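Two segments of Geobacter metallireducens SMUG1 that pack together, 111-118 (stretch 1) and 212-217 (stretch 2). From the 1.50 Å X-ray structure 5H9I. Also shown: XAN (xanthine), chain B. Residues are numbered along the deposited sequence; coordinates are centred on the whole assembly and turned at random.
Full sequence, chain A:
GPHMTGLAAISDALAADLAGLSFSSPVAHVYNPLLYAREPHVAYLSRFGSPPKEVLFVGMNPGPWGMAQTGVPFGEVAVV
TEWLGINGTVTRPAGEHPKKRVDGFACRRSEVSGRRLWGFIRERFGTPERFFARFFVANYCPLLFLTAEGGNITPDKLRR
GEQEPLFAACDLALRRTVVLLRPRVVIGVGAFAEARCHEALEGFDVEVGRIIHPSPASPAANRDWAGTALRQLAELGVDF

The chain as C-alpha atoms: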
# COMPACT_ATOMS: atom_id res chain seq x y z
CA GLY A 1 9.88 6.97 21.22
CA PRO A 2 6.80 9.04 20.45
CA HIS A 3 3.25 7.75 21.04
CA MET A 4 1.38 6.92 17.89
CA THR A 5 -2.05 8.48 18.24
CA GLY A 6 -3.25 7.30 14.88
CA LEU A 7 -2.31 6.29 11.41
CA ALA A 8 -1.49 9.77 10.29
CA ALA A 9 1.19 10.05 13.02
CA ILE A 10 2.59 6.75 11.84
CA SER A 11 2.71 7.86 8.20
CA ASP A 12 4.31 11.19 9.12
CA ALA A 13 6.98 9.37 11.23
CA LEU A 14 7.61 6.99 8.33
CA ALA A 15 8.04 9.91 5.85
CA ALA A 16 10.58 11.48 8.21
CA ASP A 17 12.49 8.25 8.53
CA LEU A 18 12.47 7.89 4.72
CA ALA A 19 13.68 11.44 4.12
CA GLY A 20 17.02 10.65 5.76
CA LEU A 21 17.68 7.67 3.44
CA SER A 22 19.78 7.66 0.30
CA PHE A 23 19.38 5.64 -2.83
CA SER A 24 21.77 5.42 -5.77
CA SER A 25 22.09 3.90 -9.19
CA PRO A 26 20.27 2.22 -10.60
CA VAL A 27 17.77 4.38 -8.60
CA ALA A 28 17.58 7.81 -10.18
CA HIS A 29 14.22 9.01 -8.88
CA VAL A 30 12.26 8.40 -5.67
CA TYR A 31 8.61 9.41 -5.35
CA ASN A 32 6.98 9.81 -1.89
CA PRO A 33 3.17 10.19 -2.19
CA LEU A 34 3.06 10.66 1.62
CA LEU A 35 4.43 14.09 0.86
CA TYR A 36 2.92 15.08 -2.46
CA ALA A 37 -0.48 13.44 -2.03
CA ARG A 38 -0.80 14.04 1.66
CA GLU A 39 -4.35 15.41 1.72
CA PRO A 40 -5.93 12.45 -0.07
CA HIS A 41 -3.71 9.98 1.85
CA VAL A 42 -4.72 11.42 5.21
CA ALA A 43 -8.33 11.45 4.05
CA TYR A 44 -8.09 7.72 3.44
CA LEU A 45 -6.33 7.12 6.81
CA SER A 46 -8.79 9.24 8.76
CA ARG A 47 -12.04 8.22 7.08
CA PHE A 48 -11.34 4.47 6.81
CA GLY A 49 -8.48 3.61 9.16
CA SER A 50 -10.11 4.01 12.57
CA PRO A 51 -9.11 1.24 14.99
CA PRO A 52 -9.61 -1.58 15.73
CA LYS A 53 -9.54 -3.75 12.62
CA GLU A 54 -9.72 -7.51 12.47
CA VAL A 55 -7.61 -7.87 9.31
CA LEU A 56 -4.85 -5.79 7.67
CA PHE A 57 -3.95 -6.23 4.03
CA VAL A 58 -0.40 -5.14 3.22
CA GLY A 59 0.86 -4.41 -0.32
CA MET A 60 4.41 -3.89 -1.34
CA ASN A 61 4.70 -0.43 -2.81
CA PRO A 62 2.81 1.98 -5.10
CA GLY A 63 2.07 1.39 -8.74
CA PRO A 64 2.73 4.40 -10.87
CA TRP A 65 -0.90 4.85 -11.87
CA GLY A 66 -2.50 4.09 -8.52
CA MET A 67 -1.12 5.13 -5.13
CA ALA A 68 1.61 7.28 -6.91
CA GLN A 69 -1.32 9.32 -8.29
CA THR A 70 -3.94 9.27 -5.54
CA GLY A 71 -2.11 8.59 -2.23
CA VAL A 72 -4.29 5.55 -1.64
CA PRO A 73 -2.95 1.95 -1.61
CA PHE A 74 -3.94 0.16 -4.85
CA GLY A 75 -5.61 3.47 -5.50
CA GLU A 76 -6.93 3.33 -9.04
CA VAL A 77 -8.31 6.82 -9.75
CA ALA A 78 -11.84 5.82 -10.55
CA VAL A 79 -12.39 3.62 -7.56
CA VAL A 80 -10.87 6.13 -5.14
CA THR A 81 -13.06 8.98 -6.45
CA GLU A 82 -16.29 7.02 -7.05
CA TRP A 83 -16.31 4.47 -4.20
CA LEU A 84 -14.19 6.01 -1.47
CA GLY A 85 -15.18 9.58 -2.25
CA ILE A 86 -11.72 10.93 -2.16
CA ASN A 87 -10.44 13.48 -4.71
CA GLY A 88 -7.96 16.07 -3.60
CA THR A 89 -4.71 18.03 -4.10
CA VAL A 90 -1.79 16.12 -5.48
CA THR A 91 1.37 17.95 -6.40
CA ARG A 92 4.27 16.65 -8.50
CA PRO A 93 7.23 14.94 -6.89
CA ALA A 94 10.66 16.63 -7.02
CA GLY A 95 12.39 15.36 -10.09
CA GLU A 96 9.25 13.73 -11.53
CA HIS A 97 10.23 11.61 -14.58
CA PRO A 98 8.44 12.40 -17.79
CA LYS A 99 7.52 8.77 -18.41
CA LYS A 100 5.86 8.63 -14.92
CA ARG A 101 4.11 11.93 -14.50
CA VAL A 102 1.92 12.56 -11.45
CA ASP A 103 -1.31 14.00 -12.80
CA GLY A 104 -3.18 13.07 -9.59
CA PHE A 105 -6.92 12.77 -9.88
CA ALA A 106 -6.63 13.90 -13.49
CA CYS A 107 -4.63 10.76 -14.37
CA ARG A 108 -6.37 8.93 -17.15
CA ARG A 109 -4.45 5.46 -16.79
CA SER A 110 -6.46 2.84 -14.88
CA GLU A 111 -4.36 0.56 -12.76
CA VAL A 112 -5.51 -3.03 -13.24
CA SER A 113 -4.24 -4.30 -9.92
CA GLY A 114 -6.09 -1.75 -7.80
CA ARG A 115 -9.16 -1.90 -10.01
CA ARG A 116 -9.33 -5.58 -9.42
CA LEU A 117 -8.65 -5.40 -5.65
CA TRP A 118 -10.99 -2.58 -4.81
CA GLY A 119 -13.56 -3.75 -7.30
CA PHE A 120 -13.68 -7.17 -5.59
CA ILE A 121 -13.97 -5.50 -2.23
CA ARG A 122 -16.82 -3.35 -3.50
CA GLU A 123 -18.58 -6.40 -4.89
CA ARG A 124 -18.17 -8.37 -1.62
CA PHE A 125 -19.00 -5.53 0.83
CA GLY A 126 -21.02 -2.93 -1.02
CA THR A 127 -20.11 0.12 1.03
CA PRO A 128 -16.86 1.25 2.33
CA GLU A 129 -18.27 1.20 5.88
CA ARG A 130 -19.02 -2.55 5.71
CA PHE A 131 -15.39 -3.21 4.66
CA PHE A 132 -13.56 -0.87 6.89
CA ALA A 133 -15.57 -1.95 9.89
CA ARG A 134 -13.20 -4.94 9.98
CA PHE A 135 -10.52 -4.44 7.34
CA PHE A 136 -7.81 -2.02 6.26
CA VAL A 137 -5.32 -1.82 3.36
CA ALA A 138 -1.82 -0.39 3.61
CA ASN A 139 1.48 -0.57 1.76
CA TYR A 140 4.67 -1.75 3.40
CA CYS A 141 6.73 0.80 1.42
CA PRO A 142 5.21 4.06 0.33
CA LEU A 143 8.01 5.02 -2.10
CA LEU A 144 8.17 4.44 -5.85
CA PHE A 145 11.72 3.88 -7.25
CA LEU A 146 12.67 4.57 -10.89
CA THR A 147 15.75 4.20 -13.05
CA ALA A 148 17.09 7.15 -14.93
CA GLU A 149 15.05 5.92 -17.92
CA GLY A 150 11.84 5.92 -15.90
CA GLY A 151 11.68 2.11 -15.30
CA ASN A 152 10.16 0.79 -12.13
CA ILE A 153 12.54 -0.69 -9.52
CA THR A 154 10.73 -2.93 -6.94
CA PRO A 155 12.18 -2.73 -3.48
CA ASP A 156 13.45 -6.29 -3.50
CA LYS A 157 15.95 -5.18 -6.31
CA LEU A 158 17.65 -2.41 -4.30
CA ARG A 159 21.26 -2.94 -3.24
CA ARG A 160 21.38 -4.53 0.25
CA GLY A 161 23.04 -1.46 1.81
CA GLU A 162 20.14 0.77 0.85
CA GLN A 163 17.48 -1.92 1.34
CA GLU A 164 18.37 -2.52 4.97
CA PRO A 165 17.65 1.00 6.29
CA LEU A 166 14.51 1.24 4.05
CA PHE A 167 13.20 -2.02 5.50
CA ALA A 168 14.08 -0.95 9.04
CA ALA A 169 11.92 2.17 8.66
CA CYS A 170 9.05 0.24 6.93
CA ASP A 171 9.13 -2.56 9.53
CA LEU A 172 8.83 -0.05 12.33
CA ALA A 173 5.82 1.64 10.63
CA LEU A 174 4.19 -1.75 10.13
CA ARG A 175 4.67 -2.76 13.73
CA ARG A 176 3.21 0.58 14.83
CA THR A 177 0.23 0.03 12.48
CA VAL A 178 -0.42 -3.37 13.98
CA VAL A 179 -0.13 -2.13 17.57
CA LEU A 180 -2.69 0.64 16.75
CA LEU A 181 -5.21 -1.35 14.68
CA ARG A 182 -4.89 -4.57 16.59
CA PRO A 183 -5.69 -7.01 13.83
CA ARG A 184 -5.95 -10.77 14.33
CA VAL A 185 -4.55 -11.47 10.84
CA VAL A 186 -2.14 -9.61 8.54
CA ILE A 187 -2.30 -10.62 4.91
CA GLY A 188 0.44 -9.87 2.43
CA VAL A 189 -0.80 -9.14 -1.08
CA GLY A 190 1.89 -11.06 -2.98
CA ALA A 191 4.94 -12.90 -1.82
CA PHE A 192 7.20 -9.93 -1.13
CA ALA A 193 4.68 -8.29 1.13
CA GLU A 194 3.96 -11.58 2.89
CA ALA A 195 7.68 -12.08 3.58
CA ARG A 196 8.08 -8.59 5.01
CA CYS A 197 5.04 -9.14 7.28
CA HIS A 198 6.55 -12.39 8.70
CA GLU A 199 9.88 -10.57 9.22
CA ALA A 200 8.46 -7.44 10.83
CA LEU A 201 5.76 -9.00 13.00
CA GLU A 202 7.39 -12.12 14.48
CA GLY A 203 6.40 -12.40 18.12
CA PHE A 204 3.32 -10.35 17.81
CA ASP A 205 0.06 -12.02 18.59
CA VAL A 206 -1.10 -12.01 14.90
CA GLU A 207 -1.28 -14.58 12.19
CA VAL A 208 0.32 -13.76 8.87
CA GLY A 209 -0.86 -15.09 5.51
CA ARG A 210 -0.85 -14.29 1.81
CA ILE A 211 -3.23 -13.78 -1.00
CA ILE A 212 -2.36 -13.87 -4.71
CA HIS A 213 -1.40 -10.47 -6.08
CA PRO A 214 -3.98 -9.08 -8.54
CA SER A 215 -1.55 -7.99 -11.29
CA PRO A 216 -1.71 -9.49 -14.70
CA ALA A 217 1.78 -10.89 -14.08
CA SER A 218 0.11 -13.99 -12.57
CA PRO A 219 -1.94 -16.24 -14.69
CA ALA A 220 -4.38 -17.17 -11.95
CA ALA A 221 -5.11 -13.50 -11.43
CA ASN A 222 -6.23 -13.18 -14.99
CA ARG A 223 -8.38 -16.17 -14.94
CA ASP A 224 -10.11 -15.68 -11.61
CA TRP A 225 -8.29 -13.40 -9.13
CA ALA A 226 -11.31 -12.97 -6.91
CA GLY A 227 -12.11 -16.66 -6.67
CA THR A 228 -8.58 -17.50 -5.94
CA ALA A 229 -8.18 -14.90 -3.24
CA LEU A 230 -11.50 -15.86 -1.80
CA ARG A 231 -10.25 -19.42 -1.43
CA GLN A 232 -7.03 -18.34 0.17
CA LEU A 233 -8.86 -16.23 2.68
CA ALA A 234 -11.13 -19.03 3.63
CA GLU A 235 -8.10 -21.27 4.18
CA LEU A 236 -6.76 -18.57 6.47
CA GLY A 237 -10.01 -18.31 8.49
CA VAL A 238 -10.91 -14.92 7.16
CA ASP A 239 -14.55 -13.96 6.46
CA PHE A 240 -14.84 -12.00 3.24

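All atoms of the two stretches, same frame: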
# COMPACT_ATOMS: atom_id res chain seq x y z
N GLU A 111 -5.17 1.65 -13.22
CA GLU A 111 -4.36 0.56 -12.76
C GLU A 111 -5.18 -0.72 -12.61
O GLU A 111 -6.16 -0.71 -11.84
CB GLU A 111 -3.74 0.89 -11.38
CG GLU A 111 -2.83 -0.22 -10.90
CD GLU A 111 -2.44 -0.03 -9.45
OE1 GLU A 111 -2.93 -0.72 -8.55
OE2 GLU A 111 -1.54 0.86 -9.21
N VAL A 112 -4.78 -1.82 -13.28
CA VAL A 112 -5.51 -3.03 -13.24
C VAL A 112 -5.56 -3.63 -11.83
O VAL A 112 -6.61 -4.10 -11.36
CB VAL A 112 -4.99 -4.10 -14.26
CG1 VAL A 112 -5.76 -5.40 -14.24
CG2 VAL A 112 -5.10 -3.45 -15.67
N SER A 113 -4.41 -3.69 -11.26
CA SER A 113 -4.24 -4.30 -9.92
C SER A 113 -5.20 -3.71 -8.91
O SER A 113 -6.02 -4.43 -8.32
CB SER A 113 -2.83 -4.17 -9.41
OG SER A 113 -1.91 -4.95 -10.12
N GLY A 114 -5.18 -2.41 -8.79
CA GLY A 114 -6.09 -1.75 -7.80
C GLY A 114 -7.52 -1.78 -8.22
O GLY A 114 -8.49 -1.91 -7.44
N ARG A 115 -7.84 -1.70 -9.52
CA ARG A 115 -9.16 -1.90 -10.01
C ARG A 115 -9.74 -3.22 -9.65
O ARG A 115 -10.87 -3.32 -9.20
CB ARG A 115 -9.25 -1.69 -11.58
CG ARG A 115 -10.54 -1.36 -12.12
CD ARG A 115 -10.43 -1.05 -13.62
NE ARG A 115 -10.15 -2.27 -14.31
CZ ARG A 115 -9.25 -2.36 -15.33
NH1 ARG A 115 -8.51 -1.29 -15.72
NH2 ARG A 115 -9.17 -3.52 -15.99
N ARG A 116 -8.90 -4.25 -9.80
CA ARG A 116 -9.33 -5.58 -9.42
C ARG A 116 -9.54 -5.68 -7.88
O ARG A 116 -10.52 -6.31 -7.46
CB ARG A 116 -8.27 -6.61 -9.84
CG ARG A 116 -8.35 -6.93 -11.35
CD ARG A 116 -7.30 -7.97 -11.69
NE ARG A 116 -7.40 -8.30 -13.12
CZ ARG A 116 -6.51 -9.05 -13.76
NH1 ARG A 116 -5.41 -9.46 -13.20
NH2 ARG A 116 -6.81 -9.38 -15.03
N LEU A 117 -8.56 -5.23 -7.13
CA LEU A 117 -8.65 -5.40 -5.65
C LEU A 117 -9.81 -4.65 -5.08
O LEU A 117 -10.69 -5.24 -4.39
CB LEU A 117 -7.35 -4.98 -5.02
CG LEU A 117 -7.28 -5.05 -3.49
CD1 LEU A 117 -5.99 -5.79 -3.16
CD2 LEU A 117 -7.30 -3.73 -2.80
N TRP A 118 -9.91 -3.38 -5.38
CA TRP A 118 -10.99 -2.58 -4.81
C TRP A 118 -12.33 -2.93 -5.42
O TRP A 118 -13.40 -2.85 -4.81
CB TRP A 118 -10.75 -1.05 -4.87
CG TRP A 118 -9.65 -0.58 -4.00
CD1 TRP A 118 -8.44 -0.06 -4.37
CD2 TRP A 118 -9.69 -0.47 -2.56
NE1 TRP A 118 -7.73 0.29 -3.31
CE2 TRP A 118 -8.47 0.07 -2.16
CE3 TRP A 118 -10.62 -0.79 -1.60
CZ2 TRP A 118 -8.13 0.26 -0.86
CZ3 TRP A 118 -10.32 -0.58 -0.30
CH2 TRP A 118 -9.11 -0.04 0.09
N ILE A 212 -2.93 -14.13 -3.37
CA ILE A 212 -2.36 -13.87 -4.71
C ILE A 212 -2.42 -12.35 -4.97
O ILE A 212 -3.44 -11.70 -4.72
CB ILE A 212 -3.14 -14.70 -5.74
CG1 ILE A 212 -2.61 -14.51 -7.10
CG2 ILE A 212 -4.61 -14.49 -5.61
CD1 ILE A 212 -3.23 -15.60 -8.05
N HIS A 213 -1.39 -11.85 -5.64
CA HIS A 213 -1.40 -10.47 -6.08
C HIS A 213 -2.26 -10.33 -7.33
O HIS A 213 -2.26 -11.21 -8.19
CB HIS A 213 0.02 -10.06 -6.36
CG HIS A 213 0.19 -8.60 -6.55
ND1 HIS A 213 -0.25 -7.96 -7.69
CD2 HIS A 213 0.69 -7.65 -5.73
CE1 HIS A 213 0.01 -6.67 -7.57
NE2 HIS A 213 0.61 -6.48 -6.42
N PRO A 214 -3.01 -9.25 -7.44
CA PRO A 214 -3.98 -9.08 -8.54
C PRO A 214 -3.37 -8.70 -9.90
O PRO A 214 -4.20 -8.60 -10.80
CB PRO A 214 -4.95 -7.99 -7.98
CG PRO A 214 -4.11 -7.17 -7.07
CD PRO A 214 -3.25 -8.19 -6.38
N SER A 215 -2.10 -8.45 -9.98
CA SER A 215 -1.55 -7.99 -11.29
C SER A 215 -1.68 -9.03 -12.38
O SER A 215 -1.69 -10.26 -12.14
CB SER A 215 -0.19 -7.37 -11.26
OG SER A 215 0.74 -8.25 -11.63
N PRO A 216 -1.79 -8.55 -13.58
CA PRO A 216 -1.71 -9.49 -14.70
C PRO A 216 -0.45 -10.32 -14.79
O PRO A 216 -0.44 -11.21 -15.63
CB PRO A 216 -1.88 -8.58 -15.88
CG PRO A 216 -2.73 -7.46 -15.43
CD PRO A 216 -2.32 -7.23 -13.99
N ALA A 217 0.57 -10.06 -14.02
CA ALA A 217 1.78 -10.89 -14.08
C ALA A 217 1.58 -12.28 -13.51
O ALA A 217 2.45 -13.11 -13.66
CB ALA A 217 2.92 -10.12 -13.48
N9 XAN B . -0.52 -1.86 -7.36
C4 XAN B . -0.26 -1.59 -6.11
N3 XAN B . -0.59 -0.62 -5.26
C2 XAN B . -0.17 -0.64 -4.08
O2 XAN B . -0.44 0.28 -3.36
N1 XAN B . 0.57 -1.65 -3.58
C6 XAN B . 0.94 -2.67 -4.29
O6 XAN B . 1.67 -3.58 -3.86
C5 XAN B . 0.57 -2.67 -5.63
N7 XAN B . 0.76 -3.52 -6.63
C8 XAN B . 0.10 -3.03 -7.67

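Packing of a helix start against an irregular loop in Geobacter metallireducens SMUG1. Residues 112-118 form the first turns of a helix, and 212-217 run beside it without regular secondary structure; the backbones come nearest at Ser113 and Ser215, whose CA atoms are 4.8 Å apart. Contact between the two buries 309 Å², and Pro214, Ser113 and Arg116 account for most of it. Pro214 points its CB toward the helix and lays its ring along one helical turn: CG lies 3.6 Å from Ser113 O, 4.4 Å from Leu117 CB and 4.0 Å from Ser113 CB. Ser113 O is already the acceptor for Leu117 N (2.9 Å, N to O), so the ring carbon packs against a carbonyl engaged within the helix. Pro214 also supplies the polar link between the stretches. Its carbonyl, in a stretch without regular secondary structure, accepts a hydrogen bond from Arg116, NH1 to O 2.8 Å, nearly in the guanidinium plane and with an N-H...O angle of 157°. Arg116 reaches it with an extended side chain (chi1 m, chi2 and chi3 t), whose CB rests 4.0 Å from Pro214 CB. At the start of the helix, Val112 CG1 meets Pro216 CG at 3.9 Å, an apolar contact in which Pro216 itself stays exposed. Ser113 OG sits 3.2 Å from Ser215 CB and 3.6 Å from His213 CE1, at the edge of the imidazole. The loop braces itself: Ser215 N donates to His213 ND1 (3.0 Å), and Ala217 N to Ser215 OG (3.0 Å). With ND1 accepting, His213 NE2 donates to xanthine N7 (3.0 Å). From the helix side, Glu111 OE1 accepts from xanthine N9 (2.9 Å) and, weakly, from Gly114 N (2.8 Å), capping the helix. Both stretches therefore hold the imidazole portion of the base, with Ser113 CB 3.6 Å from xanthine C8.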